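Local coordinates for protein ubiquitin-conjugating enzyme E2 U (PDB 1YRV) that catalyses the covalent attachment of ubiquitin to other proteins, accepting it from the E1 activating enzyme as a thioester, at residues Ile59-Phe72 / Ile127-Val139. Numbering follows the deposited sequence.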
# COMPACT_ATOMS: atom_id res chain seq x y z
N ILE A 59 -6.10 3.47 -3.32
CA ILE A 59 -6.43 2.19 -3.91
C ILE A 59 -7.84 1.78 -3.55
O ILE A 59 -8.18 1.72 -2.37
CB ILE A 59 -5.48 1.10 -3.43
CG1 ILE A 59 -4.03 1.52 -3.64
CG2 ILE A 59 -5.71 -0.17 -4.24
CD1 ILE A 59 -3.03 0.55 -3.02
N GLU A 60 -8.68 1.55 -4.56
CA GLU A 60 -10.07 1.16 -4.28
C GLU A 60 -10.15 -0.25 -3.72
O GLU A 60 -9.32 -1.13 -4.06
CB GLU A 60 -10.92 1.28 -5.55
CG GLU A 60 -11.15 2.72 -5.99
CD GLU A 60 -11.98 2.82 -7.29
OE1 GLU A 60 -12.24 1.77 -7.92
OE2 GLU A 60 -12.36 3.97 -7.67
N GLY A 61 -11.12 -0.46 -2.84
CA GLY A 61 -11.32 -1.76 -2.22
C GLY A 61 -11.54 -2.82 -3.27
O GLY A 61 -12.23 -2.59 -4.25
N LEU A 62 -10.95 -3.99 -3.08
CA LEU A 62 -11.10 -5.04 -4.07
C LEU A 62 -12.57 -5.39 -4.28
O LEU A 62 -13.45 -5.07 -3.46
CB LEU A 62 -10.35 -6.29 -3.62
CG LEU A 62 -9.92 -7.25 -4.71
CD1 LEU A 62 -9.06 -6.51 -5.68
CD2 LEU A 62 -9.19 -8.44 -4.12
N GLN A 63 -12.84 -6.07 -5.39
CA GLN A 63 -14.20 -6.47 -5.72
C GLN A 63 -14.64 -7.68 -4.94
O GLN A 63 -13.88 -8.64 -4.77
CB GLN A 63 -14.33 -6.76 -7.21
CG GLN A 63 -14.38 -5.50 -8.02
CD GLN A 63 -15.17 -4.43 -7.29
OE1 GLN A 63 -14.66 -3.82 -6.34
NE2 GLN A 63 -16.42 -4.21 -7.70
N ASN A 64 -15.87 -7.62 -4.47
CA ASN A 64 -16.47 -8.70 -3.71
C ASN A 64 -15.67 -8.92 -2.41
O ASN A 64 -15.49 -10.05 -1.95
CB ASN A 64 -16.54 -9.99 -4.57
CG ASN A 64 -17.34 -9.80 -5.87
OD1 ASN A 64 -16.76 -9.60 -6.94
ND2 ASN A 64 -18.67 -9.86 -5.77
N SER A 65 -15.19 -7.84 -1.83
CA SER A 65 -14.44 -7.92 -0.59
C SER A 65 -15.12 -6.98 0.40
O SER A 65 -15.91 -6.09 0.03
CB SER A 65 -12.98 -7.48 -0.80
OG SER A 65 -12.89 -6.09 -1.09
N VAL A 66 -14.80 -7.17 1.67
CA VAL A 66 -15.35 -6.34 2.71
C VAL A 66 -15.19 -4.84 2.44
O VAL A 66 -16.04 -4.03 2.83
CB VAL A 66 -14.72 -6.66 4.04
CG1 VAL A 66 -15.47 -5.95 5.13
CG2 VAL A 66 -14.73 -8.16 4.26
N TRP A 67 -14.11 -4.47 1.74
CA TRP A 67 -13.84 -3.07 1.43
C TRP A 67 -14.39 -2.60 0.11
O TRP A 67 -13.93 -1.59 -0.42
CB TRP A 67 -12.34 -2.79 1.46
CG TRP A 67 -11.77 -2.85 2.83
CD1 TRP A 67 -11.49 -1.80 3.67
CD2 TRP A 67 -11.45 -4.04 3.54
NE1 TRP A 67 -11.03 -2.28 4.88
CE2 TRP A 67 -11.00 -3.65 4.82
CE3 TRP A 67 -11.52 -5.41 3.22
CZ2 TRP A 67 -10.61 -4.57 5.78
CZ3 TRP A 67 -11.13 -6.33 4.19
CH2 TRP A 67 -10.68 -5.90 5.45
N GLN A 68 -15.37 -3.33 -0.44
CA GLN A 68 -15.96 -2.92 -1.70
C GLN A 68 -16.58 -1.54 -1.56
O GLN A 68 -17.42 -1.31 -0.70
CB GLN A 68 -17.02 -3.94 -2.15
CG GLN A 68 -16.45 -5.07 -2.99
CD GLN A 68 -17.39 -5.50 -4.10
OE1 GLN A 68 -18.42 -6.12 -3.86
NE2 GLN A 68 -17.04 -5.15 -5.33
N GLY A 69 -16.14 -0.62 -2.41
CA GLY A 69 -16.66 0.73 -2.35
C GLY A 69 -15.80 1.65 -1.49
O GLY A 69 -16.01 2.86 -1.46
N LEU A 70 -14.84 1.07 -0.79
CA LEU A 70 -13.95 1.85 0.05
C LEU A 70 -12.65 2.21 -0.68
O LEU A 70 -12.37 1.70 -1.78
CB LEU A 70 -13.67 1.06 1.33
CG LEU A 70 -14.93 1.00 2.21
CD1 LEU A 70 -14.87 -0.11 3.25
CD2 LEU A 70 -15.07 2.35 2.87
N VAL A 71 -11.85 3.08 -0.07
CA VAL A 71 -10.60 3.52 -0.68
C VAL A 71 -9.45 3.62 0.32
O VAL A 71 -9.57 4.30 1.32
CB VAL A 71 -10.79 4.90 -1.35
CG1 VAL A 71 -9.48 5.38 -1.97
CG2 VAL A 71 -11.86 4.80 -2.43
N PHE A 72 -8.35 2.93 0.04
CA PHE A 72 -7.20 2.97 0.93
C PHE A 72 -6.34 4.16 0.51
O PHE A 72 -5.86 4.24 -0.63
CB PHE A 72 -6.39 1.68 0.83
CG PHE A 72 -7.20 0.41 1.04
CD1 PHE A 72 -7.75 0.09 2.28
CD2 PHE A 72 -7.37 -0.49 0.00
CE1 PHE A 72 -8.44 -1.14 2.48
CE2 PHE A 72 -8.06 -1.71 0.20
CZ PHE A 72 -8.60 -2.02 1.44
N ILE A 127 3.56 -3.42 -6.59
CA ILE A 127 3.29 -3.02 -5.23
C ILE A 127 1.87 -2.50 -5.08
O ILE A 127 1.19 -2.81 -4.11
CB ILE A 127 4.26 -1.91 -4.83
CG1 ILE A 127 5.71 -2.40 -5.05
CG2 ILE A 127 3.90 -1.43 -3.44
CD1 ILE A 127 6.76 -1.36 -4.76
N LEU A 128 1.41 -1.73 -6.05
CA LEU A 128 0.07 -1.18 -5.97
C LEU A 128 -0.99 -2.28 -6.14
O LEU A 128 -1.92 -2.35 -5.34
CB LEU A 128 -0.08 -0.04 -6.99
CG LEU A 128 0.82 1.20 -6.77
CD1 LEU A 128 0.60 2.33 -7.82
CD2 LEU A 128 0.50 1.75 -5.37
N LEU A 129 -0.84 -3.14 -7.15
CA LEU A 129 -1.80 -4.22 -7.34
C LEU A 129 -1.71 -5.17 -6.17
O LEU A 129 -2.74 -5.58 -5.63
CB LEU A 129 -1.54 -4.99 -8.65
CG LEU A 129 -1.49 -4.17 -9.96
CD1 LEU A 129 -1.06 -5.07 -11.10
CD2 LEU A 129 -2.85 -3.51 -10.27
N ALA A 130 -0.50 -5.53 -5.74
CA ALA A 130 -0.42 -6.46 -4.61
C ALA A 130 -1.12 -5.88 -3.38
O ALA A 130 -1.90 -6.59 -2.71
CB ALA A 130 1.05 -6.82 -4.27
N LEU A 131 -0.86 -4.61 -3.09
CA LEU A 131 -1.49 -3.93 -1.94
C LEU A 131 -3.01 -4.04 -2.01
O LEU A 131 -3.67 -4.38 -1.03
CB LEU A 131 -1.10 -2.44 -1.93
CG LEU A 131 -0.12 -1.90 -0.87
CD1 LEU A 131 0.90 -2.91 -0.52
CD2 LEU A 131 0.53 -0.64 -1.41
N GLN A 132 -3.56 -3.72 -3.17
CA GLN A 132 -4.99 -3.81 -3.36
C GLN A 132 -5.54 -5.16 -2.95
O GLN A 132 -6.44 -5.23 -2.14
CB GLN A 132 -5.34 -3.53 -4.81
CG GLN A 132 -6.80 -3.57 -5.08
CD GLN A 132 -7.15 -3.16 -6.50
OE1 GLN A 132 -6.94 -3.91 -7.46
NE2 GLN A 132 -7.66 -1.94 -6.65
N VAL A 133 -4.98 -6.24 -3.48
CA VAL A 133 -5.48 -7.55 -3.14
C VAL A 133 -5.29 -7.94 -1.69
O VAL A 133 -6.23 -8.43 -1.05
CB VAL A 133 -4.82 -8.63 -3.98
CG1 VAL A 133 -5.38 -9.99 -3.59
CG2 VAL A 133 -5.07 -8.33 -5.46
N MET A 134 -4.09 -7.72 -1.17
CA MET A 134 -3.78 -8.07 0.19
C MET A 134 -4.59 -7.26 1.18
O MET A 134 -5.18 -7.83 2.08
CB MET A 134 -2.27 -7.86 0.45
CG MET A 134 -1.33 -8.61 -0.52
SD MET A 134 0.45 -8.85 0.07
CE MET A 134 1.15 -9.84 -1.43
N LEU A 135 -4.64 -5.95 1.02
CA LEU A 135 -5.39 -5.15 1.97
C LEU A 135 -6.91 -5.44 1.93
O LEU A 135 -7.67 -5.07 2.86
CB LEU A 135 -5.10 -3.66 1.76
CG LEU A 135 -3.76 -3.20 2.35
CD1 LEU A 135 -3.29 -1.92 1.67
CD2 LEU A 135 -3.86 -3.00 3.87
N SER A 136 -7.36 -6.12 0.88
CA SER A 136 -8.77 -6.48 0.76
C SER A 136 -9.02 -7.91 1.22
O SER A 136 -10.14 -8.40 1.13
CB SER A 136 -9.24 -6.32 -0.68
OG SER A 136 -9.09 -4.99 -1.09
N ASN A 137 -7.97 -8.57 1.70
CA ASN A 137 -8.07 -9.95 2.15
C ASN A 137 -7.16 -10.17 3.32
O ASN A 137 -6.08 -10.73 3.19
CB ASN A 137 -7.68 -10.91 1.03
CG ASN A 137 -8.61 -10.80 -0.16
OD1 ASN A 137 -9.82 -11.02 -0.03
ND2 ASN A 137 -8.07 -10.43 -1.31
N PRO A 138 -7.59 -9.72 4.50
CA PRO A 138 -6.84 -9.85 5.74
C PRO A 138 -6.37 -11.29 6.07
O PRO A 138 -6.98 -12.29 5.68
CB PRO A 138 -7.82 -9.31 6.77
CG PRO A 138 -8.54 -8.24 6.01
CD PRO A 138 -8.82 -8.93 4.71
N VAL A 139 -5.26 -11.35 6.81
CA VAL A 139 -4.68 -12.61 7.24
C VAL A 139 -5.17 -12.77 8.67
O VAL A 139 -4.50 -12.34 9.62
CB VAL A 139 -3.13 -12.52 7.26
CG1 VAL A 139 -2.52 -13.84 7.70
CG2 VAL A 139 -2.61 -12.11 5.90
O HOH W 1 -12.94 -9.09 1.76
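Ser136, which follows helix 124-135, meets Leu62 in the connection between strands 54-60 and 71-77. This is the UBC fold of E2 enzymes, where the helix packs on the antiparallel sheet. Ser136 OG takes the Leu62 N-H at 2.9 Å, fairly straight at 158°, and gives its proton to Gln132 O. The same hydroxyl lies in the plane of the Phe72 ring, at its edge. Leu135 CB lies over one face of that ring, offset toward its rim, 4.0 Å from the centroid, in a CH-pi contact. Gln132 swings CG away from its own N (chi1 -179°) and runs on extended, which carries NE2 to Glu60 O at the end of strand 54-60, 3.2 Å away. This hydrogen bond is bent (140°) and tilted out of both the carbonyl and the amide plane. Ile59 CG2 presses on Gln132 CB, and Ile59 CD1 meets Leu131 CB at 3.7 Å. Leu62 crosses Gln132 at about a right angle, CD1 against CG. The Trp67 ring has Leu135 O over one face and approaches Pro138 obliquely. The side chain of Leu135 is about 8 Å from that of Cys108, the predicted thioester cysteine. One water accepts from Val66 N and donates to Ser136 O at 3.0 Å.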